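PDB 6N2B: tapirin, which probably attaches extremely thermophilic Caldicellulosiruptor cells to plant biomass by binding cellulose through its calcium-containing, beta-helical C-terminal domain. Local coordinates for residues K532-G535 and S536-S540; I228-G231 and E232-T236; T347-K350 and S351-L355; L289-N292 and K293-T296. All blocks are in the same frame, centred on the assembly; numbering follows the deposited sequence.

Interaction 1 of 4, residues K532-G535 and S536-S540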
loop_
_atom_site.group_PDB
_atom_site.type_symbol
_atom_site.label_atom_id
_atom_site.label_comp_id
_atom_site.label_asym_id
_atom_site.label_seq_id
_atom_site.Cartn_x
_atom_site.Cartn_y
_atom_site.Cartn_z
ATOM N N LYS A 532 -13.536 4.464 -5.751
ATOM C CA LYS A 532 -14.421 5.450 -6.368
ATOM C C LYS A 532 -14.660 6.559 -5.355
ATOM O O LYS A 532 -15.204 6.305 -4.273
ATOM C CB LYS A 532 -15.755 4.833 -6.817
ATOM C CG LYS A 532 -15.644 3.785 -7.926
ATOM C CD LYS A 532 -15.497 4.412 -9.315
ATOM C CE LYS A 532 -15.212 3.358 -10.386
ATOM N NZ LYS A 532 -15.257 3.865 -11.804
ATOM N N ARG A 533 -14.222 7.772 -5.684
ATOM C CA ARG A 533 -14.391 8.901 -4.779
ATOM C C ARG A 533 -15.861 9.141 -4.478
ATOM O O ARG A 533 -16.698 9.154 -5.391
ATOM C CB ARG A 533 -13.781 10.160 -5.382
ATOM C CG ARG A 533 -13.651 11.285 -4.388
ATOM C CD ARG A 533 -13.074 12.524 -5.033
ATOM N NE ARG A 533 -12.344 13.284 -4.034
ATOM C CZ ARG A 533 -11.034 13.180 -3.830
ATOM N NH1 ARG A 533 -10.462 13.904 -2.869
ATOM N NH2 ARG A 533 -10.295 12.359 -4.583
ATOM N N ALA A 534 -16.170 9.353 -3.201
ATOM C CA ALA A 534 -17.557 9.519 -2.775
ATOM C C ALA A 534 -18.124 10.874 -3.187
ATOM O O ALA A 534 -17.418 11.887 -3.222
ATOM C CB ALA A 534 -17.679 9.377 -1.253
ATOM N N GLY A 535 -19.426 10.882 -3.473
ATOM C CA GLY A 535 -20.172 12.116 -3.631
ATOM C C GLY A 535 -20.331 12.863 -2.309
ATOM O O GLY A 535 -19.930 12.411 -1.233
ATOM N N SER A 536 -20.954 14.037 -2.396
ATOM C CA SER A 536 -20.852 14.978 -1.283
ATOM C C SER A 536 -21.724 14.561 -0.097
ATOM O O SER A 536 -21.324 14.735 1.061
ATOM C CB SER A 536 -21.185 16.387 -1.766
ATOM O OG SER A 536 -22.231 16.353 -2.700
ATOM N N THR A 537 -22.915 14.014 -0.364
ATOM C CA THR A 537 -23.744 13.464 0.701
ATOM C C THR A 537 -22.956 12.471 1.530
ATOM O O THR A 537 -23.019 12.490 2.764
ATOM C CB THR A 537 -24.978 12.782 0.109
ATOM O OG1 THR A 537 -25.674 13.697 -0.737
ATOM C CG2 THR A 537 -25.905 12.307 1.182
ATOM N N ILE A 538 -22.198 11.598 0.865
ATOM C CA ILE A 538 -21.428 10.600 1.587
ATOM C C ILE A 538 -20.239 11.246 2.290
ATOM O O ILE A 538 -19.941 10.916 3.442
ATOM C CB ILE A 538 -21.012 9.468 0.632
ATOM C CG1 ILE A 538 -22.260 8.777 0.081
ATOM C CG2 ILE A 538 -20.139 8.449 1.325
ATOM C CD1 ILE A 538 -23.108 8.126 1.144
ATOM N N GLU A 539 -19.561 12.193 1.633
ATOM C CA GLU A 539 -18.460 12.889 2.299
ATOM C C GLU A 539 -18.955 13.648 3.521
ATOM O O GLU A 539 -18.338 13.598 4.593
ATOM C CB GLU A 539 -17.768 13.858 1.349
ATOM C CG GLU A 539 -16.877 13.244 0.314
ATOM C CD GLU A 539 -16.039 14.295 -0.443
ATOM O OE1 GLU A 539 -16.024 15.480 -0.001
ATOM O OE2 GLU A 539 -15.401 13.927 -1.472
ATOM N N SER A 540 -20.064 14.379 3.366
ATOM C CA SER A 540 -20.638 15.112 4.489
ATOM C C SER A 540 -20.955 14.175 5.646
ATOM O O SER A 540 -20.704 14.508 6.809
ATOM C CB SER A 540 -21.890 15.869 4.036
ATOM O OG SER A 540 -22.452 16.623 5.103
HETATM O O HOH W 1 -13.114 14.473 -1.970
#
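Ala534 packs onto Ile538 where the loop leaving strand 526-531 runs into helix 536-546. The methyl CB of Ala534 rests against the CG2 branch of Ile538 at 3.7 Å, on the buried side of the junction. Gly535 takes the N-cap position, and its carbonyl O receives the amide N of Glu539 at 2.9 Å; the bond is nearly straight (163°) and lies in the carbonyl plane, so the first helical turn closes on the loop. The CG of Glu539 lies over this same Gly535 O, at 3.5 Å.

The other side is looser. With chi1 at -75° Glu539 CG sits beside its own backbone N, and the extended chain beyond carries the carboxylate back toward Arg533. Arg533 NE and Glu539 OE2 stay 4.0 Å apart, and the guanidinium and carboxylate planes are turned 66° from each other. A water modelled at the guanidinium edge would bridge them, but at implausibly short distances, and the bridge is doubtful. The guanidinium has a firmer partner in Asp203, a salt bridge through NH1. Replacing Glu539 by an alanine would probably leave Arg533 without its opposite charge on this side and uncover the Gly535 carbonyl.

Ala534 and Ile538 together lean on Tyr480 of strand 478-483, and Ile538 also reaches Glu448 and Val450 of strand 448-453, so the helix start is seated against two neighbouring parallel strands.

Interaction 2 of 4, residues I228-G231 and E232-T236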
loop_
_atom_site.group_PDB
_atom_site.type_symbol
_atom_site.label_atom_id
_atom_site.label_comp_id
_atom_site.label_asym_id
_atom_site.label_seq_id
_atom_site.Cartn_x
_atom_site.Cartn_y
_atom_site.Cartn_z
ATOM N N ILE A 228 -3.640 4.241 -0.316
ATOM C CA ILE A 228 -3.639 3.337 0.817
ATOM C C ILE A 228 -2.887 4.035 1.932
ATOM O O ILE A 228 -1.796 4.571 1.704
ATOM C CB ILE A 228 -2.961 1.999 0.467
ATOM C CG1 ILE A 228 -3.808 1.219 -0.536
ATOM C CG2 ILE A 228 -2.680 1.181 1.697
ATOM C CD1 ILE A 228 -2.978 0.507 -1.569
ATOM N N TYR A 229 -3.477 4.053 3.124
ATOM C CA TYR A 229 -2.848 4.615 4.309
ATOM C C TYR A 229 -3.024 3.646 5.460
ATOM O O TYR A 229 -4.098 3.062 5.627
ATOM C CB TYR A 229 -3.464 5.972 4.718
ATOM C CG TYR A 229 -3.011 6.409 6.100
ATOM C CD1 TYR A 229 -1.739 6.938 6.292
ATOM C CD2 TYR A 229 -3.835 6.261 7.218
ATOM C CE1 TYR A 229 -1.301 7.322 7.534
ATOM C CE2 TYR A 229 -3.405 6.635 8.473
ATOM C CZ TYR A 229 -2.133 7.171 8.623
ATOM O OH TYR A 229 -1.668 7.567 9.860
ATOM N N SER A 230 -1.989 3.523 6.277
ATOM C CA SER A 230 -2.107 2.868 7.571
ATOM C C SER A 230 -1.304 3.615 8.620
ATOM O O SER A 230 -0.171 4.036 8.369
ATOM C CB SER A 230 -1.619 1.426 7.533
ATOM O OG SER A 230 -1.046 1.086 8.779
ATOM N N GLY A 231 -1.894 3.748 9.809
ATOM C CA GLY A 231 -1.193 4.337 10.938
ATOM C C GLY A 231 -0.244 3.402 11.660
ATOM O O GLY A 231 0.687 3.878 12.312
ATOM N N GLU A 232 -0.458 2.087 11.564
ATOM C CA GLU A 232 0.431 1.095 12.159
ATOM C C GLU A 232 0.968 0.129 11.106
ATOM O O GLU A 232 1.467 0.567 10.069
ATOM C CB GLU A 232 -0.285 0.322 13.264
ATOM C CG GLU A 232 -0.807 1.196 14.404
ATOM C CD GLU A 232 0.299 1.818 15.237
ATOM O OE1 GLU A 232 1.349 1.162 15.451
ATOM O OE2 GLU A 232 0.105 2.968 15.683
ATOM N N ARG A 233 0.873 -1.178 11.351
ATOM C CA ARG A 233 1.465 -2.179 10.466
ATOM C C ARG A 233 0.572 -2.497 9.265
ATOM O O ARG A 233 -0.662 -2.523 9.375
ATOM C CB ARG A 233 1.723 -3.470 11.236
ATOM C CG ARG A 233 2.874 -3.420 12.222
ATOM C CD ARG A 233 3.001 -4.737 13.018
ATOM N NE ARG A 233 3.026 -5.952 12.184
ATOM C CZ ARG A 233 1.963 -6.729 11.933
ATOM N NH1 ARG A 233 2.098 -7.816 11.174
ATOM N NH2 ARG A 233 0.758 -6.428 12.432
ATOM N N ILE A 234 1.204 -2.749 8.117
ATOM C CA ILE A 234 0.558 -3.398 6.975
ATOM C C ILE A 234 1.218 -4.755 6.790
ATOM O O ILE A 234 2.450 -4.853 6.718
ATOM C CB ILE A 234 0.665 -2.573 5.681
ATOM C CG1 ILE A 234 -0.140 -1.277 5.795
ATOM C CG2 ILE A 234 0.205 -3.397 4.483
ATOM C CD1 ILE A 234 0.059 -0.324 4.632
ATOM N N GLN A 235 0.403 -5.801 6.735
ATOM C CA GLN A 235 0.894 -7.150 6.515
ATOM C C GLN A 235 -0.078 -7.865 5.593
ATOM O O GLN A 235 -1.251 -8.052 5.940
ATOM C CB GLN A 235 1.055 -7.902 7.834
ATOM C CG GLN A 235 1.230 -9.400 7.666
ATOM C CD GLN A 235 1.474 -10.108 8.996
ATOM O OE1 GLN A 235 2.601 -10.516 9.294
ATOM N NE2 GLN A 235 0.417 -10.257 9.800
ATOM N N THR A 236 0.419 -8.265 4.430
ATOM C CA THR A 236 -0.364 -8.926 3.401
ATOM C C THR A 236 0.049 -10.387 3.318
ATOM O O THR A 236 1.245 -10.701 3.329
ATOM C CB THR A 236 -0.153 -8.235 2.053
ATOM O OG1 THR A 236 1.218 -8.376 1.642
ATOM C CG2 THR A 236 -0.499 -6.754 2.165
#
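Ser230 and Ile234 face each other across a corner of the parallel beta-helix, where strand 227-230 gives way to strand 234-236 and the chain changes from one face of the solenoid to the next. Both side chains leave the backbone toward the bend. The CB of Ser230 meets the CG1 branch of Ile234 at 3.5 Å, while the CD1 methyl beyond it is 3.8 Å from the same Ser230 CB. Ile234 owes this reach to its torsions: CG1 stands beside the backbone N (chi1 -67°), and a chi2 of 172° stretches CD1 forward into the corner. Behind Ser230, two residues back on the same side of the strand, Ile228 directs CG2 at that same CD1, a looser approach of 4.3 Å. The two isoleucines thus line the inner side of the corner, both also touching Leu248 of strand 240-250.

Tyr229, between Ile228 and Ser230, points the opposite way and stacks with Tyr210 and Phe417. The outside of the bend is polar. Glu232 turns its chain back at chi2, which lays the side chain along the Gly231 carbonyl instead of extending it away, and Arg233 leaves the corner to form a salt bridge with Glu254. The hydroxyl of Ser230 is held within the bend: it hydrogen-bonds to the carbonyl O of Gly213, and Ser230 OG also sits 2.9 Å from the carbonyl O of Glu232.

Interaction 3 of 4, residues T347-K350 and S351-L355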
loop_
_atom_site.group_PDB
_atom_site.type_symbol
_atom_site.label_atom_id
_atom_site.label_comp_id
_atom_site.label_asym_id
_atom_site.label_seq_id
_atom_site.Cartn_x
_atom_site.Cartn_y
_atom_site.Cartn_z
ATOM N N THR A 347 20.943 -5.892 -8.663
ATOM C CA THR A 347 20.509 -4.505 -8.678
ATOM C C THR A 347 21.114 -3.837 -9.895
ATOM O O THR A 347 22.340 -3.815 -10.035
ATOM C CB THR A 347 20.926 -3.766 -7.416
ATOM O OG1 THR A 347 20.406 -4.452 -6.276
ATOM C CG2 THR A 347 20.385 -2.358 -7.442
ATOM N N THR A 348 20.257 -3.296 -10.760
ATOM C CA THR A 348 20.653 -2.609 -11.981
ATOM C C THR A 348 20.395 -1.111 -11.839
ATOM O O THR A 348 19.265 -0.693 -11.568
ATOM C CB THR A 348 19.895 -3.163 -13.188
ATOM O OG1 THR A 348 20.164 -4.560 -13.318
ATOM C CG2 THR A 348 20.325 -2.454 -14.470
ATOM N N ILE A 349 21.434 -0.310 -12.032
ATOM C CA ILE A 349 21.282 1.127 -12.227
ATOM C C ILE A 349 21.046 1.336 -13.716
ATOM O O ILE A 349 21.921 1.041 -14.532
ATOM C CB ILE A 349 22.519 1.892 -11.739
ATOM C CG1 ILE A 349 23.030 1.285 -10.427
ATOM C CG2 ILE A 349 22.231 3.383 -11.581
ATOM C CD1 ILE A 349 22.019 1.318 -9.277
ATOM N N LYS A 350 19.859 1.803 -14.081
ATOM C CA LYS A 350 19.524 1.941 -15.489
ATOM C C LYS A 350 20.132 3.215 -16.060
ATOM O O LYS A 350 20.517 4.131 -15.326
ATOM C CB LYS A 350 18.009 1.955 -15.696
ATOM C CG LYS A 350 17.310 0.671 -15.299
ATOM C CD LYS A 350 16.433 0.152 -16.436
ATOM C CE LYS A 350 17.228 -0.601 -17.485
ATOM N NZ LYS A 350 16.537 -0.717 -18.810
ATOM N N SER A 351 20.201 3.266 -17.393
ATOM C CA SER A 351 20.869 4.367 -18.086
ATOM C C SER A 351 20.309 5.707 -17.642
ATOM O O SER A 351 19.093 5.890 -17.534
ATOM C CB SER A 351 20.703 4.231 -19.600
ATOM O OG SER A 351 20.958 2.907 -20.032
ATOM N N GLY A 352 21.208 6.653 -17.403
ATOM C CA GLY A 352 20.835 7.974 -16.970
ATOM C C GLY A 352 20.666 8.126 -15.474
ATOM O O GLY A 352 20.639 9.261 -14.981
ATOM N N ALA A 353 20.572 7.021 -14.740
ATOM C CA ALA A 353 20.326 7.049 -13.309
ATOM C C ALA A 353 21.631 7.182 -12.523
ATOM O O ALA A 353 22.718 6.857 -13.012
ATOM C CB ALA A 353 19.575 5.786 -12.879
ATOM N N THR A 354 21.507 7.671 -11.289
ATOM C CA THR A 354 22.620 7.727 -10.349
ATOM C C THR A 354 22.171 7.175 -9.008
ATOM O O THR A 354 21.169 7.627 -8.452
ATOM C CB THR A 354 23.150 9.156 -10.156
ATOM O OG1 THR A 354 23.613 9.685 -11.410
ATOM C CG2 THR A 354 24.293 9.149 -9.182
ATOM N N LEU A 355 22.906 6.203 -8.489
ATOM C CA LEU A 355 22.735 5.739 -7.120
ATOM C C LEU A 355 23.814 6.364 -6.238
ATOM O O LEU A 355 24.991 6.367 -6.608
ATOM C CB LEU A 355 22.815 4.211 -7.057
ATOM C CG LEU A 355 22.956 3.612 -5.646
ATOM C CD1 LEU A 355 21.835 4.094 -4.748
ATOM C CD2 LEU A 355 22.985 2.088 -5.655
#
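Ile349, the last residue of strand 346-349, spreads its two branches over the segment that follows. Its CG2 methyl lies 3.8 Å from the CB of Ala353, which closes the turn, and its CD1 reaches further, to 3.7 Å from Leu355 CB and 3.8 Å from Leu355 CD2. The Ile349 and Leu355 side chains cross at about a right angle, the CD1 end of Ile349 lying across the Leu355 side chain, against CB and the CD2 branch. A chi1 of -40° sets CG1 beside the backbone N and CG2 anti to it, which is how one residue touches both partners. A glycine in place of Ile349 would probably open a gap between Ala353 and Leu355 and leave the Leu355 side chain freer to turn.

Lys350 and Ser351 open the bend, the first two residues of a type II beta turn that runs to Ala353 and joins two faces of the right-handed parallel beta-helix, strand 346-349 leading into strand 354-357. The turn is closed by Ala353 N, which donates to Lys350 O at 2.9 Å with an angle of 155°, the donor tilted 22° from the carbonyl plane. Gly352 takes a positive phi, where a CB would be pressed against the carbonyl O of Ser351. On the outer side, Lys350 bends at chi2 and chi3, lies against Glu329 of strand 327-330 and makes a long, weak ion pair with Glu371. The same glutamate accepts a hydrogen bond from Ser351 N, and the Ser351 hydroxyl adds a weak one to Ala372 O on the next rung.

Interaction 4 of 4, residues L289-N292 and K293-T296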
loop_
_atom_site.group_PDB
_atom_site.type_symbol
_atom_site.label_atom_id
_atom_site.label_comp_id
_atom_site.label_asym_id
_atom_site.label_seq_id
_atom_site.Cartn_x
_atom_site.Cartn_y
_atom_site.Cartn_z
ATOM N N LEU A 289 7.022 -5.084 -8.216
ATOM C CA LEU A 289 6.799 -3.738 -7.707
ATOM C C LEU A 289 7.220 -2.739 -8.774
ATOM O O LEU A 289 8.342 -2.811 -9.273
ATOM C CB LEU A 289 7.591 -3.497 -6.413
ATOM C CG LEU A 289 7.732 -2.026 -6.006
ATOM C CD1 LEU A 289 6.416 -1.467 -5.490
ATOM C CD2 LEU A 289 8.824 -1.871 -4.971
ATOM N N ASN A 290 6.319 -1.833 -9.149
ATOM C CA ASN A 290 6.632 -0.699 -10.021
ATOM C C ASN A 290 6.218 0.550 -9.270
ATOM O O ASN A 290 5.020 0.811 -9.103
ATOM C CB ASN A 290 5.897 -0.749 -11.359
ATOM C CG ASN A 290 6.313 -1.908 -12.211
ATOM O OD1 ASN A 290 5.922 -3.055 -11.960
ATOM N ND2 ASN A 290 7.103 -1.621 -13.246
ATOM N N ALA A 291 7.190 1.315 -8.810
ATOM C CA ALA A 291 6.885 2.465 -7.987
ATOM C C ALA A 291 7.632 3.669 -8.518
ATOM O O ALA A 291 8.748 3.557 -9.030
ATOM C CB ALA A 291 7.235 2.230 -6.517
ATOM N N ASN A 292 6.984 4.820 -8.413
ATOM C CA ASN A 292 7.603 6.062 -8.846
ATOM C C ASN A 292 8.660 6.498 -7.836
ATOM O O ASN A 292 9.861 6.447 -8.115
ATOM C CB ASN A 292 6.522 7.123 -9.043
ATOM C CG ASN A 292 7.069 8.408 -9.598
ATOM O OD1 ASN A 292 8.178 8.437 -10.133
ATOM N ND2 ASN A 292 6.306 9.485 -9.467
ATOM N N LYS A 293 8.234 6.909 -6.645
ATOM C CA LYS A 293 9.143 7.308 -5.577
ATOM C C LYS A 293 8.900 6.429 -4.355
ATOM O O LYS A 293 7.751 6.187 -3.975
ATOM C CB LYS A 293 8.961 8.790 -5.234
ATOM C CG LYS A 293 8.677 9.670 -6.443
ATOM C CD LYS A 293 8.562 11.137 -6.071
ATOM C CE LYS A 293 8.055 11.972 -7.247
ATOM N NZ LYS A 293 8.357 13.427 -7.078
ATOM N N ILE A 294 9.980 5.926 -3.771
ATOM C CA ILE A 294 9.936 5.124 -2.559
ATOM C C ILE A 294 10.790 5.806 -1.505
ATOM O O ILE A 294 11.905 6.257 -1.800
ATOM C CB ILE A 294 10.460 3.694 -2.795
ATOM C CG1 ILE A 294 9.636 2.976 -3.861
ATOM C CG2 ILE A 294 10.508 2.917 -1.473
ATOM C CD1 ILE A 294 10.092 1.547 -4.101
ATOM N N TYR A 295 10.281 5.874 -0.278
ATOM C CA TYR A 295 11.096 6.267 0.864
ATOM C C TYR A 295 10.930 5.235 1.965
ATOM O O TYR A 295 9.810 4.798 2.248
ATOM C CB TYR A 295 10.727 7.672 1.399
ATOM C CG TYR A 295 11.283 7.960 2.790
ATOM C CD1 TYR A 295 12.577 8.458 2.960
ATOM C CD2 TYR A 295 10.524 7.721 3.936
ATOM C CE1 TYR A 295 13.103 8.710 4.231
ATOM C CE2 TYR A 295 11.042 7.969 5.202
ATOM C CZ TYR A 295 12.331 8.465 5.340
ATOM O OH TYR A 295 12.846 8.708 6.594
ATOM N N THR A 296 12.039 4.833 2.578
ATOM C CA THR A 296 11.997 4.099 3.838
ATOM C C THR A 296 12.846 4.804 4.888
ATOM O O THR A 296 13.803 5.520 4.572
ATOM C CB THR A 296 12.492 2.652 3.718
ATOM O OG1 THR A 296 13.912 2.621 3.912
ATOM C CG2 THR A 296 12.154 2.065 2.373
#
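The carboxamide of Asn292 has the aliphatic chain of Lys293 lying over one face, CG of Lys293 standing above CG of Asn292 at 3.8 Å. The two neighbours run side by side and point the same way; further out, Lys293 CE passes 3.8 Å from Asn292 ND2. That nitrogen is held weakly, by hydrogen bonds to Lys267 O and to Glu268 OE1 on the preceding rung. A chi1 of -175° swings the amide to the side of its own carbonyl carbon, where the extended lysine can run alongside it. Lys293 also touches Glu313 and Phe408.

At Asn292 the chain turns a corner of the parallel beta-helix: strands 289-291 and 293-296 run at 101° to one another, with axes approaching to 7.8 Å, and each pairs in parallel with strands of the rungs before and after it.

Inside the corner, apolar side chains meet. Leu289 and Ile294 reach toward each other tip to tip, Leu289 CD2 meeting Ile294 CD1 at 3.7 Å. Ala291 fills the angle between them, its CB lying 3.7 Å from CG1 of Ile294 and 3.8 Å from CD1. Stacked against this group are residues of adjacent rungs: Leu289 touches Ile264 and Tyr309, Ala291 touches Ile266, and Ile294 touches Ala311.

Overall arrangement
Interactions 2, 4, 3 and 1 follow one another in that order along the chain, without touching. The first three are corners of the parallel beta-helix. Interactions 4 and 3 join equivalent faces: strands 287-291 and 346-349 belong to one ladder, 293-296 and 354-357 to the next, and their centres lie about 15 Å apart. Interaction 2, its centre about 16 Å from that of interaction 4, is a different corner, leading to the face that starts with strand 234-236. Interaction 1 caps helix 536-546 near the calcium-binding end, about 43 Å from interaction 3 between centres, across the chain's centre. Such corners connect the faces of the long solenoid, which probably presents the cellulose-binding surface.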